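Local coordinates for Carboxylesterase/phospholipase family protein (Francisella tularensis subsp. tularensis, PDB 4F21) that probably hydrolyses carboxylic ester bonds as a serine hydrolase of the alpha/beta-hydrolase superfamily, and undergoes a large structural rearrangement that facilitates catalysis, at residues Met83-Arg88 and Gln195-Val200; Ile145-Ala150 and Ile160-Thr165. One frame throughout, in Å; residues are numbered along the deposited sequence.

Contact 1 (Met83-Arg88 and Gln195-Val200); sequences MGMQMR and QVLPEV
Gln86, on helix 82-88, reaches to Val196 in the loop that runs into helix 199-210. Its CB heads toward that loop, and CG lies anti to the carbonyl carbon (chi1 -67°). An extended chain beyond CG (chi2 -176°) delivers the terminal amide to Val196, with CD 3.5 Å from Val196 O and 4.1 Å from Val196 CG1. OE1 comes within 4.0 Å of the same methyl. NE2 is nearer, 3.4 Å from Val196 CG1. It also sits 2.4 Å from Val196 O, but that separation is too short and its angle too poor to count as a hydrogen bond, so the polar approach is doubtful. The Gln86 and Val196 side chains meet at about a right angle. Beside this pair, Met85 CE touches Leu197 CD1 at 4.1 Å, again with the side chains crossed, and both residues also pack on Tyr166. The loop has its own support: Asp194 OD1 accepts hydrogen bonds from Val196 N and Leu197 N, and Asp194 probably belongs to a Ser-His-Asp triad with Ser140 and His226. With 147 Å² buried in total, the evidence is for a light bridge, apolar at Met85 and Leu197, onto the loop that follows the probable triad acid Asp194.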
loop_
_atom_site.group_PDB
_atom_site.type_symbol
_atom_site.label_atom_id
_atom_site.label_comp_id
_atom_site.label_asym_id
_atom_site.label_seq_id
_atom_site.Cartn_x
_atom_site.Cartn_y
_atom_site.Cartn_z
ATOM N N MET A 83 11.567 7.707 10.304
ATOM C CA MET A 83 12.493 8.185 11.319
ATOM C C MET A 83 12.152 9.616 11.713
ATOM O O MET A 83 11.701 9.855 12.829
ATOM C CB MET A 83 13.941 8.071 10.838
ATOM C CG MET A 83 14.959 8.490 11.886
ATOM S SD MET A 83 14.999 7.402 13.321
ATOM C CE MET A 83 15.856 5.987 12.639
ATOM N N GLY A 84 12.352 10.556 10.792
ATOM C CA GLY A 84 12.017 11.950 11.029
ATOM C C GLY A 84 10.578 12.114 11.474
ATOM O O GLY A 84 10.286 12.814 12.452
ATOM N N MET A 85 9.684 11.446 10.749
ATOM C CA MET A 85 8.267 11.382 11.088
ATOM C C MET A 85 8.048 11.076 12.570
ATOM O O MET A 85 7.528 11.911 13.310
ATOM C CB MET A 85 7.567 10.336 10.213
ATOM C CG MET A 85 6.227 9.834 10.743
ATOM S SD MET A 85 5.012 11.138 10.990
ATOM C CE MET A 85 3.623 10.177 11.583
ATOM N N GLN A 86 8.464 9.891 13.004
ATOM C CA GLN A 86 8.258 9.485 14.389
ATOM C C GLN A 86 9.506 9.650 15.251
ATOM O O GLN A 86 9.869 8.763 16.022
ATOM C CB GLN A 86 7.721 8.055 14.465
ATOM C CG GLN A 86 6.315 7.910 13.914
ATOM C CD GLN A 86 5.758 6.512 14.081
ATOM O OE1 GLN A 86 6.440 5.610 14.572
ATOM N NE2 GLN A 86 4.511 6.324 13.671
ATOM N N MET A 87 10.161 10.793 15.097
ATOM C CA MET A 87 11.167 11.247 16.045
ATOM C C MET A 87 10.955 12.730 16.307
ATOM O O MET A 87 11.251 13.225 17.393
ATOM C CB MET A 87 12.585 10.992 15.531
ATOM C CG MET A 87 13.044 9.547 15.652
ATOM N N ARG A 88 10.426 13.435 15.309
ATOM C CA ARG A 88 10.191 14.869 15.451
ATOM C C ARG A 88 8.786 15.204 15.943
ATOM O O ARG A 88 8.619 15.992 16.873
ATOM C CB ARG A 88 10.446 15.592 14.130
ATOM C CG ARG A 88 11.805 15.341 13.519
ATOM C CD ARG A 88 12.202 16.502 12.632
ATOM N NE ARG A 88 13.347 17.218 13.181
ATOM C CZ ARG A 88 13.740 18.420 12.782
ATOM N NH1 ARG A 88 13.071 19.054 11.829
ATOM N NH2 ARG A 88 14.798 18.991 13.341
ATOM N N GLN A 195 -1.908 4.586 18.033
ATOM C CA GLN A 195 -1.120 5.634 18.673
ATOM C C GLN A 195 0.253 5.722 18.030
ATOM O O GLN A 195 1.087 6.536 18.423
ATOM C CB GLN A 195 -0.978 5.368 20.173
ATOM C CG GLN A 195 -2.236 5.642 20.989
ATOM C CD GLN A 195 -2.079 5.251 22.453
ATOM O OE1 GLN A 195 -1.265 4.390 22.791
ATOM N NE2 GLN A 195 -2.858 5.887 23.328
ATOM N N VAL A 196 0.486 4.854 17.053
ATOM C CA VAL A 196 1.707 4.884 16.260
ATOM C C VAL A 196 1.456 5.701 14.992
ATOM O O VAL A 196 2.284 6.517 14.580
ATOM C CB VAL A 196 2.169 3.448 15.891
ATOM C CG1 VAL A 196 3.024 3.451 14.631
ATOM C CG2 VAL A 196 2.913 2.801 17.057
ATOM N N LEU A 197 0.290 5.486 14.394
ATOM C CA LEU A 197 -0.105 6.181 13.179
ATOM C C LEU A 197 -1.591 6.524 13.288
ATOM O O LEU A 197 -2.438 5.777 12.801
ATOM C CB LEU A 197 0.166 5.284 11.968
ATOM C CG LEU A 197 0.444 5.898 10.595
ATOM C CD1 LEU A 197 0.809 7.365 10.705
ATOM C CD2 LEU A 197 1.566 5.130 9.916
ATOM N N PRO A 198 -1.907 7.657 13.943
ATOM C CA PRO A 198 -3.272 8.079 14.293
ATOM C C PRO A 198 -4.249 8.070 13.116
ATOM O O PRO A 198 -3.828 8.153 11.964
ATOM C CB PRO A 198 -3.068 9.504 14.816
ATOM C CG PRO A 198 -1.682 9.500 15.358
ATOM C CD PRO A 198 -0.901 8.625 14.415
ATOM N N GLU A 199 -5.543 7.985 13.420
ATOM C CA GLU A 199 -6.576 7.780 12.407
ATOM C C GLU A 199 -6.770 8.962 11.456
ATOM O O GLU A 199 -7.073 8.772 10.272
ATOM C CB GLU A 199 -7.912 7.422 13.071
ATOM C CG GLU A 199 -8.963 6.921 12.092
ATOM C CD GLU A 199 -10.356 6.874 12.683
ATOM O OE1 GLU A 199 -11.313 6.640 11.916
ATOM O OE2 GLU A 199 -10.494 7.069 13.909
ATOM N N VAL A 200 -6.599 10.176 11.972
ATOM C CA VAL A 200 -6.771 11.390 11.172
ATOM C C VAL A 200 -5.766 11.493 10.024
ATOM O O VAL A 200 -5.961 12.265 9.085
ATOM C CB VAL A 200 -6.690 12.666 12.038
ATOM C CG1 VAL A 200 -7.920 12.782 12.926
ATOM C CG2 VAL A 200 -5.415 12.669 12.869
#

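Contact 2 (Ile145-Ala150 and Ile160-Thr165); sequences IATYTA and IMALST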
loop_
_atom_site.group_PDB
_atom_site.type_symbol
_atom_site.label_atom_id
_atom_site.label_comp_id
_atom_site.label_asym_id
_atom_site.label_seq_id
_atom_site.Cartn_x
_atom_site.Cartn_y
_atom_site.Cartn_z
ATOM N N ILE A 145 4.507 3.455 -0.274
ATOM C CA ILE A 145 5.132 3.119 -1.552
ATOM C C ILE A 145 4.168 2.404 -2.504
ATOM O O ILE A 145 4.524 2.083 -3.638
ATOM C CB ILE A 145 6.401 2.261 -1.334
ATOM C CG1 ILE A 145 7.146 2.729 -0.084
ATOM C CG2 ILE A 145 7.331 2.337 -2.536
ATOM C CD1 ILE A 145 7.748 4.115 -0.208
ATOM N N ALA A 146 2.945 2.161 -2.044
ATOM C CA ALA A 146 1.943 1.505 -2.879
ATOM C C ALA A 146 1.034 2.526 -3.549
ATOM O O ALA A 146 0.754 2.440 -4.748
ATOM C CB ALA A 146 1.125 0.528 -2.056
ATOM N N THR A 147 0.575 3.491 -2.760
ATOM C CA THR A 147 -0.311 4.535 -3.256
ATOM C C THR A 147 0.434 5.443 -4.224
ATOM O O THR A 147 0.119 5.473 -5.417
ATOM C CB THR A 147 -0.913 5.356 -2.095
ATOM O OG1 THR A 147 -1.761 4.512 -1.305
ATOM C CG2 THR A 147 -1.732 6.514 -2.621
ATOM N N TYR A 148 1.437 6.153 -3.703
ATOM C CA TYR A 148 2.273 7.070 -4.487
ATOM C C TYR A 148 2.753 6.473 -5.799
ATOM O O TYR A 148 2.782 7.154 -6.821
ATOM C CB TYR A 148 3.492 7.520 -3.676
ATOM C CG TYR A 148 3.259 8.740 -2.814
ATOM C CD1 TYR A 148 2.400 9.752 -3.219
ATOM C CD2 TYR A 148 3.904 8.879 -1.593
ATOM C CE1 TYR A 148 2.188 10.866 -2.430
ATOM C CE2 TYR A 148 3.701 9.984 -0.801
ATOM C CZ TYR A 148 2.843 10.975 -1.223
ATOM O OH TYR A 148 2.642 12.077 -0.427
ATOM N N THR A 149 3.143 5.203 -5.760
ATOM C CA THR A 149 3.561 4.498 -6.963
ATOM C C THR A 149 2.429 4.452 -7.983
ATOM O O THR A 149 2.572 4.937 -9.108
ATOM C CB THR A 149 4.007 3.059 -6.644
ATOM O OG1 THR A 149 5.167 3.091 -5.803
ATOM C CG2 THR A 149 4.329 2.303 -7.927
ATOM N N ALA A 150 1.296 3.892 -7.570
ATOM C CA ALA A 150 0.180 3.661 -8.481
ATOM C C ALA A 150 -0.360 4.953 -9.085
ATOM O O ALA A 150 -0.763 4.981 -10.248
ATOM C CB ALA A 150 -0.925 2.890 -7.781
ATOM N N ILE A 160 -5.045 -0.381 -5.056
ATOM C CA ILE A 160 -4.191 -0.010 -3.938
ATOM C C ILE A 160 -4.874 -0.420 -2.642
ATOM O O ILE A 160 -6.064 -0.169 -2.459
ATOM C CB ILE A 160 -3.936 1.510 -3.889
ATOM C CG1 ILE A 160 -3.396 2.019 -5.227
ATOM C CG2 ILE A 160 -2.980 1.850 -2.759
ATOM C CD1 ILE A 160 -3.384 3.532 -5.331
ATOM N N MET A 161 -4.131 -1.055 -1.745
ATOM C CA MET A 161 -4.680 -1.371 -0.429
ATOM C C MET A 161 -3.871 -0.741 0.703
ATOM O O MET A 161 -2.989 -1.372 1.291
ATOM C CB MET A 161 -4.835 -2.882 -0.235
ATOM C CG MET A 161 -5.938 -3.493 -1.087
ATOM S SD MET A 161 -6.436 -5.146 -0.558
ATOM C CE MET A 161 -5.009 -6.117 -1.027
ATOM N N ALA A 162 -4.185 0.514 0.997
ATOM C CA ALA A 162 -3.510 1.248 2.054
ATOM C C ALA A 162 -4.011 0.789 3.418
ATOM O O ALA A 162 -5.209 0.821 3.693
ATOM C CB ALA A 162 -3.722 2.745 1.882
ATOM N N LEU A 163 -3.081 0.358 4.264
ATOM C CA LEU A 163 -3.411 -0.177 5.577
ATOM C C LEU A 163 -2.563 0.501 6.641
ATOM O O LEU A 163 -1.350 0.299 6.694
ATOM C CB LEU A 163 -3.155 -1.686 5.614
ATOM C CG LEU A 163 -3.796 -2.545 4.522
ATOM C CD1 LEU A 163 -2.926 -3.753 4.222
ATOM C CD2 LEU A 163 -5.180 -2.987 4.941
ATOM N N SER A 164 -3.211 1.311 7.475
ATOM C CA SER A 164 -2.556 1.980 8.596
ATOM C C SER A 164 -1.419 2.887 8.142
ATOM O O SER A 164 -0.365 2.925 8.772
ATOM C CB SER A 164 -2.032 0.951 9.595
ATOM O OG SER A 164 -3.010 -0.043 9.834
ATOM N N THR A 165 -1.643 3.623 7.057
ATOM C CA THR A 165 -0.582 4.419 6.451
ATOM C C THR A 165 -0.973 5.870 6.168
ATOM O O THR A 165 -2.030 6.149 5.601
ATOM C CB THR A 165 -0.096 3.782 5.139
ATOM O OG1 THR A 165 0.374 2.454 5.394
ATOM C CG2 THR A 165 1.028 4.598 4.556
#
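Ala150 N donates to Ala146 O over 3.2 Å, and this helical i to i-4 bond joins two alanines that both face Ile160. Both alanine CB atoms point toward strand 159-163. Ile160 places CG1 anti to its carbonyl carbon (chi1 -54°) and extends beyond it, which carries CD1 to 3.5 Å from Ala150 CB and 3.8 Å from Thr147 CA. The other branch, CG2, comes 4.4 Å from Ala146 CB. It also lies 3.3 Å from Thr147 OG1, a van der Waals touch on a hydroxyl that reaches Ala162 CB as well, at 4.1 Å. Small alanines thus let one branched residue bear against the helix backbone; the axes of helix 145-150 and strand 160-163 approach to 7.9 Å, their N-to-C directions 146° apart, nearer antiparallel than parallel. Met161 CB points away from the helix, and its side chain touches helix 230-243, whereas Ile145 and Thr149 lean on helix 111-126. The pair closes the beta-alpha-beta unit of strand 134-139, helix 144-150 and strand 159-163, in which the helix follows the probable nucleophile Ser140. Every touching residue is buried and the cross-segment contacts are van der Waals, implying that shape complementarity rather than polar bonding seats helix on strand.

How the contacts relate
Contact 2 is nested within contact 1 along the chain, since 145-150 and 160-165 both fall between 83-88 and 195-200. Their centres are about 17 Å apart: contact 2 lies about 3 Å from the centre of the chain, in the core of the alpha/beta fold, whereas contact 1 is about 17 Å from it and partly exposed. They nevertheless meet, for Leu197 CD2 packs 3.1 Å from Ser164 O and 4.1 Å from Thr165 CA. The loop just after strand 159-163 therefore abuts that after strand 186-191, its neighbour in the sheet. Contact 2 seats the helix following the probable nucleophile Ser140, and contact 1 brings helix 82-88 to the loop following the probable acid Asp194.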